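Local coordinates for carbohydrate deacetylase Agd3 (Neosartorya fumigata, PDB 6NWZ), which probably removes acetyl groups from N-acetylated sugars of the exopolysaccharide galactosaminogalactan, and is required for biofilm formation by this fungus, at residues Y106-Q109 with L110-V114; L97-D100 with Q101-L105. All coordinates share one frame; numbering follows the deposited sequence.

Interaction 1: residues Y106-Q109 with L110-V114. With NAG (2-acetamido-2-deoxy-beta-D-glucopyranose), chain D.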
loop_
_atom_site.group_PDB
_atom_site.type_symbol
_atom_site.label_atom_id
_atom_site.label_comp_id
_atom_site.label_asym_id
_atom_site.label_seq_id
_atom_site.Cartn_x
_atom_site.Cartn_y
_atom_site.Cartn_z
ATOM N N TYR A 106 -20.787 -1.879 28.219
ATOM C CA TYR A 106 -22.007 -2.505 27.712
ATOM C C TYR A 106 -23.187 -1.545 27.780
ATOM O O TYR A 106 -24.032 -1.522 26.876
ATOM C CB TYR A 106 -22.320 -3.781 28.497
ATOM C CG TYR A 106 -21.245 -4.844 28.438
ATOM C CD1 TYR A 106 -20.344 -4.897 27.380
ATOM C CD2 TYR A 106 -21.129 -5.794 29.445
ATOM C CE1 TYR A 106 -19.359 -5.868 27.330
ATOM C CE2 TYR A 106 -20.149 -6.768 29.401
ATOM C CZ TYR A 106 -19.268 -6.800 28.344
ATOM O OH TYR A 106 -18.293 -7.768 28.301
ATOM N N ALA A 107 -23.265 -0.748 28.848
ATOM C CA ALA A 107 -24.347 0.223 28.969
ATOM C C ALA A 107 -24.253 1.284 27.883
ATOM O O ALA A 107 -25.274 1.715 27.334
ATOM C CB ALA A 107 -24.322 0.869 30.353
ATOM N N TYR A 108 -23.033 1.716 27.560
ATOM C CA TYR A 108 -22.857 2.682 26.483
ATOM C C TYR A 108 -23.306 2.100 25.149
ATOM O O TYR A 108 -23.970 2.784 24.360
ATOM C CB TYR A 108 -21.398 3.134 26.419
ATOM C CG TYR A 108 -21.111 4.122 25.313
ATOM C CD1 TYR A 108 -21.673 5.394 25.326
ATOM C CD2 TYR A 108 -20.272 3.786 24.257
ATOM C CE1 TYR A 108 -21.413 6.302 24.312
ATOM C CE2 TYR A 108 -20.005 4.688 23.240
ATOM C CZ TYR A 108 -20.577 5.944 23.273
ATOM O OH TYR A 108 -20.312 6.842 22.264
ATOM N N GLN A 109 -22.969 0.832 24.890
ATOM C CA GLN A 109 -23.374 0.190 23.641
ATOM C C GLN A 109 -24.887 0.203 23.470
ATOM O O GLN A 109 -25.393 0.393 22.357
ATOM C CB GLN A 109 -22.865 -1.250 23.593
ATOM C CG GLN A 109 -21.364 -1.403 23.572
ATOM C CD GLN A 109 -20.944 -2.808 23.196
ATOM O OE1 GLN A 109 -20.297 -3.508 23.974
ATOM N NE2 GLN A 109 -21.315 -3.230 21.991
ATOM N N LEU A 110 -25.627 -0.005 24.559
ATOM C CA LEU A 110 -27.080 -0.093 24.465
ATOM C C LEU A 110 -27.720 1.276 24.269
ATOM O O LEU A 110 -28.553 1.454 23.374
ATOM C CB LEU A 110 -27.640 -0.773 25.713
ATOM C CG LEU A 110 -27.389 -2.279 25.768
ATOM C CD1 LEU A 110 -27.813 -2.843 27.108
ATOM C CD2 LEU A 110 -28.131 -2.967 24.635
ATOM N N GLU A 111 -27.342 2.258 25.094
ATOM C CA GLU A 111 -28.013 3.555 25.049
ATOM C C GLU A 111 -27.731 4.300 23.751
ATOM O O GLU A 111 -28.581 5.066 23.283
ATOM C CB GLU A 111 -27.589 4.409 26.245
ATOM C CG GLU A 111 -28.745 4.992 27.048
ATOM C CD GLU A 111 -29.598 5.958 26.249
ATOM O OE1 GLU A 111 -30.638 5.529 25.704
ATOM O OE2 GLU A 111 -29.228 7.147 26.161
ATOM N N TYR A 112 -26.558 4.088 23.152
ATOM C CA TYR A 112 -26.140 4.855 21.984
ATOM C C TYR A 112 -25.980 4.007 20.728
ATOM O O TYR A 112 -25.541 4.531 19.697
ATOM C CB TYR A 112 -24.840 5.605 22.289
ATOM C CG TYR A 112 -25.019 6.703 23.316
ATOM C CD1 TYR A 112 -25.014 6.415 24.674
ATOM C CD2 TYR A 112 -25.211 8.024 22.926
ATOM C CE1 TYR A 112 -25.184 7.410 25.615
ATOM C CE2 TYR A 112 -25.381 9.029 23.863
ATOM C CZ TYR A 112 -25.368 8.715 25.207
ATOM O OH TYR A 112 -25.537 9.704 26.151
ATOM N N GLY A 113 -26.328 2.724 20.778
ATOM C CA GLY A 113 -26.289 1.885 19.583
ATOM C C GLY A 113 -24.904 1.668 19.013
ATOM O O GLY A 113 -24.736 1.641 17.787
ATOM N N VAL A 114 -23.907 1.496 19.877
ATOM C CA VAL A 114 -22.509 1.412 19.475
ATOM C C VAL A 114 -22.058 -0.041 19.526
ATOM O O VAL A 114 -22.382 -0.775 20.469
ATOM C CB VAL A 114 -21.633 2.309 20.371
ATOM C CG1 VAL A 114 -20.165 2.135 20.044
ATOM C CG2 VAL A 114 -22.036 3.760 20.204
HETATM C C1 NAG D . -23.866 9.077 29.826
HETATM C C2 NAG D . -24.031 10.111 30.942
HETATM C C3 NAG D . -24.743 9.490 32.144
HETATM C C4 NAG D . -26.051 8.840 31.713
HETATM C C5 NAG D . -25.781 7.840 30.596
HETATM C C6 NAG D . -27.038 7.205 30.044
HETATM C C7 NAG D . -22.516 11.963 31.509
HETATM C C8 NAG D . -23.686 12.871 31.274
HETATM N N2 NAG D . -22.742 10.656 31.338
HETATM O O3 NAG D . -25.003 10.500 33.113
HETATM O O4 NAG D . -26.662 8.181 32.816
HETATM O O5 NAG D . -25.142 8.509 29.501
HETATM O O6 NAG D . -26.728 6.113 29.190
HETATM O O7 NAG D . -21.416 12.394 31.840
#

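Interaction 2: residues L97-D100 with Q101-L105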
loop_
_atom_site.group_PDB
_atom_site.type_symbol
_atom_site.label_atom_id
_atom_site.label_comp_id
_atom_site.label_asym_id
_atom_site.label_seq_id
_atom_site.Cartn_x
_atom_site.Cartn_y
_atom_site.Cartn_z
ATOM N N LEU A 97 -9.596 -4.613 33.214
ATOM C CA LEU A 97 -10.747 -3.750 33.438
ATOM C C LEU A 97 -11.721 -4.433 34.390
ATOM O O LEU A 97 -12.015 -5.625 34.248
ATOM C CB LEU A 97 -11.447 -3.417 32.117
ATOM C CG LEU A 97 -10.726 -2.488 31.133
ATOM C CD1 LEU A 97 -11.553 -2.285 29.871
ATOM C CD2 LEU A 97 -10.414 -1.148 31.772
ATOM N N THR A 98 -12.216 -3.668 35.364
ATOM C CA THR A 98 -13.076 -4.219 36.399
ATOM C C THR A 98 -14.433 -4.616 35.821
ATOM O O THR A 98 -14.797 -4.263 34.694
ATOM C CB THR A 98 -13.271 -3.214 37.540
ATOM O OG1 THR A 98 -14.295 -2.275 37.189
ATOM C CG2 THR A 98 -11.977 -2.460 37.823
ATOM N N THR A 99 -15.187 -5.374 36.617
ATOM C CA THR A 99 -16.527 -5.767 36.203
ATOM C C THR A 99 -17.411 -4.548 35.979
ATOM O O THR A 99 -18.176 -4.494 35.007
ATOM C CB THR A 99 -17.140 -6.698 37.250
ATOM O OG1 THR A 99 -16.495 -7.977 37.183
ATOM C CG2 THR A 99 -18.630 -6.870 37.019
ATOM N N ASP A 100 -17.305 -3.547 36.854
ATOM C CA ASP A 100 -18.114 -2.347 36.688
ATOM C C ASP A 100 -17.701 -1.562 35.451
ATOM O O ASP A 100 -18.552 -0.950 34.796
ATOM C CB ASP A 100 -18.025 -1.474 37.942
ATOM C CG ASP A 100 -18.830 -0.196 37.822
ATOM O OD1 ASP A 100 -18.289 0.807 37.309
ATOM O OD2 ASP A 100 -20.012 -0.197 38.224
ATOM N N GLN A 101 -16.411 -1.583 35.103
ATOM C CA GLN A 101 -15.965 -0.897 33.894
ATOM C C GLN A 101 -16.509 -1.574 32.642
ATOM O O GLN A 101 -16.929 -0.896 31.696
ATOM C CB GLN A 101 -14.440 -0.834 33.856
ATOM C CG GLN A 101 -13.836 -0.028 34.994
ATOM C CD GLN A 101 -12.349 0.205 34.823
ATOM O OE1 GLN A 101 -11.561 -0.741 34.773
ATOM N NE2 GLN A 101 -11.957 1.469 34.728
ATOM N N TRP A 102 -16.514 -2.908 32.615
ATOM C CA TRP A 102 -17.084 -3.611 31.470
ATOM C C TRP A 102 -18.578 -3.351 31.346
ATOM O O TRP A 102 -19.110 -3.319 30.230
ATOM C CB TRP A 102 -16.810 -5.110 31.576
ATOM C CG TRP A 102 -15.450 -5.501 31.102
ATOM C CD1 TRP A 102 -14.359 -5.766 31.873
ATOM C CD2 TRP A 102 -15.033 -5.669 29.740
ATOM N NE1 TRP A 102 -13.285 -6.092 31.077
ATOM C CE2 TRP A 102 -13.673 -6.039 29.764
ATOM C CE3 TRP A 102 -15.676 -5.544 28.505
ATOM C CZ2 TRP A 102 -12.946 -6.287 28.602
ATOM C CZ3 TRP A 102 -14.954 -5.791 27.351
ATOM C CH2 TRP A 102 -13.602 -6.159 27.408
ATOM N N ASN A 103 -19.269 -3.157 32.473
ATOM C CA ASN A 103 -20.696 -2.860 32.418
ATOM C C ASN A 103 -20.958 -1.444 31.915
ATOM O O ASN A 103 -21.962 -1.210 31.232
ATOM C CB ASN A 103 -21.333 -3.073 33.792
ATOM C CG ASN A 103 -21.455 -4.543 34.155
ATOM O OD1 ASN A 103 -21.562 -5.402 33.281
ATOM N ND2 ASN A 103 -21.442 -4.838 35.451
ATOM N N GLN A 104 -20.080 -0.492 32.241
ATOM C CA GLN A 104 -20.193 0.837 31.647
ATOM C C GLN A 104 -20.079 0.766 30.130
ATOM O O GLN A 104 -20.825 1.442 29.411
ATOM C CB GLN A 104 -19.120 1.767 32.213
ATOM C CG GLN A 104 -19.174 1.967 33.715
ATOM C CD GLN A 104 -18.048 2.853 34.211
ATOM O OE1 GLN A 104 -17.837 3.949 33.695
ATOM N NE2 GLN A 104 -17.308 2.374 35.206
ATOM N N LEU A 105 -19.151 -0.050 29.626
ATOM C CA LEU A 105 -19.008 -0.199 28.183
ATOM C C LEU A 105 -20.245 -0.843 27.571
ATOM O O LEU A 105 -20.719 -0.405 26.516
ATOM C CB LEU A 105 -17.752 -1.010 27.862
ATOM C CG LEU A 105 -16.422 -0.392 28.300
ATOM C CD1 LEU A 105 -15.269 -1.327 27.991
ATOM C CD2 LEU A 105 -16.211 0.955 27.630
#

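Interaction 1: residues Y106-Q109 with L110-V114
Gln109 and Val114 are joined by two hydrogen bonds, one through the backbone and one through a side chain. Val114 N donates to Gln109 O at 3.1 Å and meets a lone pair in the carbonyl plane. Gln109 NE2 donates to Val114 O, also at 3.1 Å, with a N-H...O angle of 156°. This acceptor lies close to the amide plane, so the bond helps fix the rotation of the amide. The same NE2 makes a weak bond to the backbone O of Glu210, a zinc ligand. One turn back, Glu111 N bonds to Ala107 O and Tyr112 N to Tyr108 O. These are regular i to i+4 bonds of helix 99-112. The chain then turns at Gly113, which leaves helical geometry with a positive phi. The bond from Val114 N back five residues to Gln109 O, across Gly113, is like the 6-to-1 bond of a Schellman motif. Tyr108 has CG anti to the backbone N (chi1 179°), which turns the ring out from the helix, where the Tyr112 side chain crosses it at about a right angle. CE1 of Tyr108 lies over one face of the Tyr112 ring. The ring planes are 33° apart and the centroids 5.1 Å. The Tyr108 hydroxyl bonds to Tyr74 O. Val114 CG2 packs on Tyr108 CE2 at 3.8 Å. The NAG attached to Asn67 places O5 at the edge of the Tyr112 ring, 3.6 Å from Tyr112 OH.

Interaction 2: residues L97-D100 with Q101-L105
A capping box between Thr98 and Gln101 starts helix 99-112. Thr98 is the N-cap. Its OG1 accepts from Gln101 N at 3.1 Å. With chi1 at 82°, OG1 sits between the backbone N and the carbonyl carbon of Thr98, which turns it to the N-H of Gln101. The return bond runs from Thr98 N to Gln101 OE1, also 3.1 Å, and uses a lone pair in the plane of the Gln101 amide. The other end of that amide, NE2, bonds to Val61 O, so both of its polar atoms are engaged. Trp102 N donates to Thr98 O at 3.0 Å and begins the regular helical pattern. Asn103 N to Thr99 O and Gln104 N to Asp100 O continue it. On the exposed side, Gln104 NE2 donates to Asp100 OD1 at 2.8 Å. The carboxylate and amide planes are 58° apart, and OD1 lies 28° out of the amide plane. The Asp100 charge would probably be favoured this near the helix N terminus. On the buried side, Leu97 CB lies 3.4 Å from Trp102 NE1. Leu97 CD1 is over one face of the indole, toward its rim. Trp102 NE1 bonds to Ser95 OG, and the ring also packs on Met116 and Gln118. The apolar pair Leu97 and Trp102 is a hydrophobic staple, which often accompanies a capping box at a helix N terminus.

Interaction 2 comes first along the chain, just after strand 93-95, and sets the start of helix 99-112. Interaction 1 follows without a gap and covers the last turns and the exit into strand 115-119. The two are in series. Each closes only a local turn, so neither nests in nor crosses the other. Their centres are 13 Å apart along one helix, within the CBM87 carbohydrate-binding module. The start of the helix packs on strands 22-31 and 115-119 and on the loop carrying Leu63. The end touches strands 22-31, 67-68 and 209-214, close to the Glu210 and Leu684 zinc site and the Asn67 glycan.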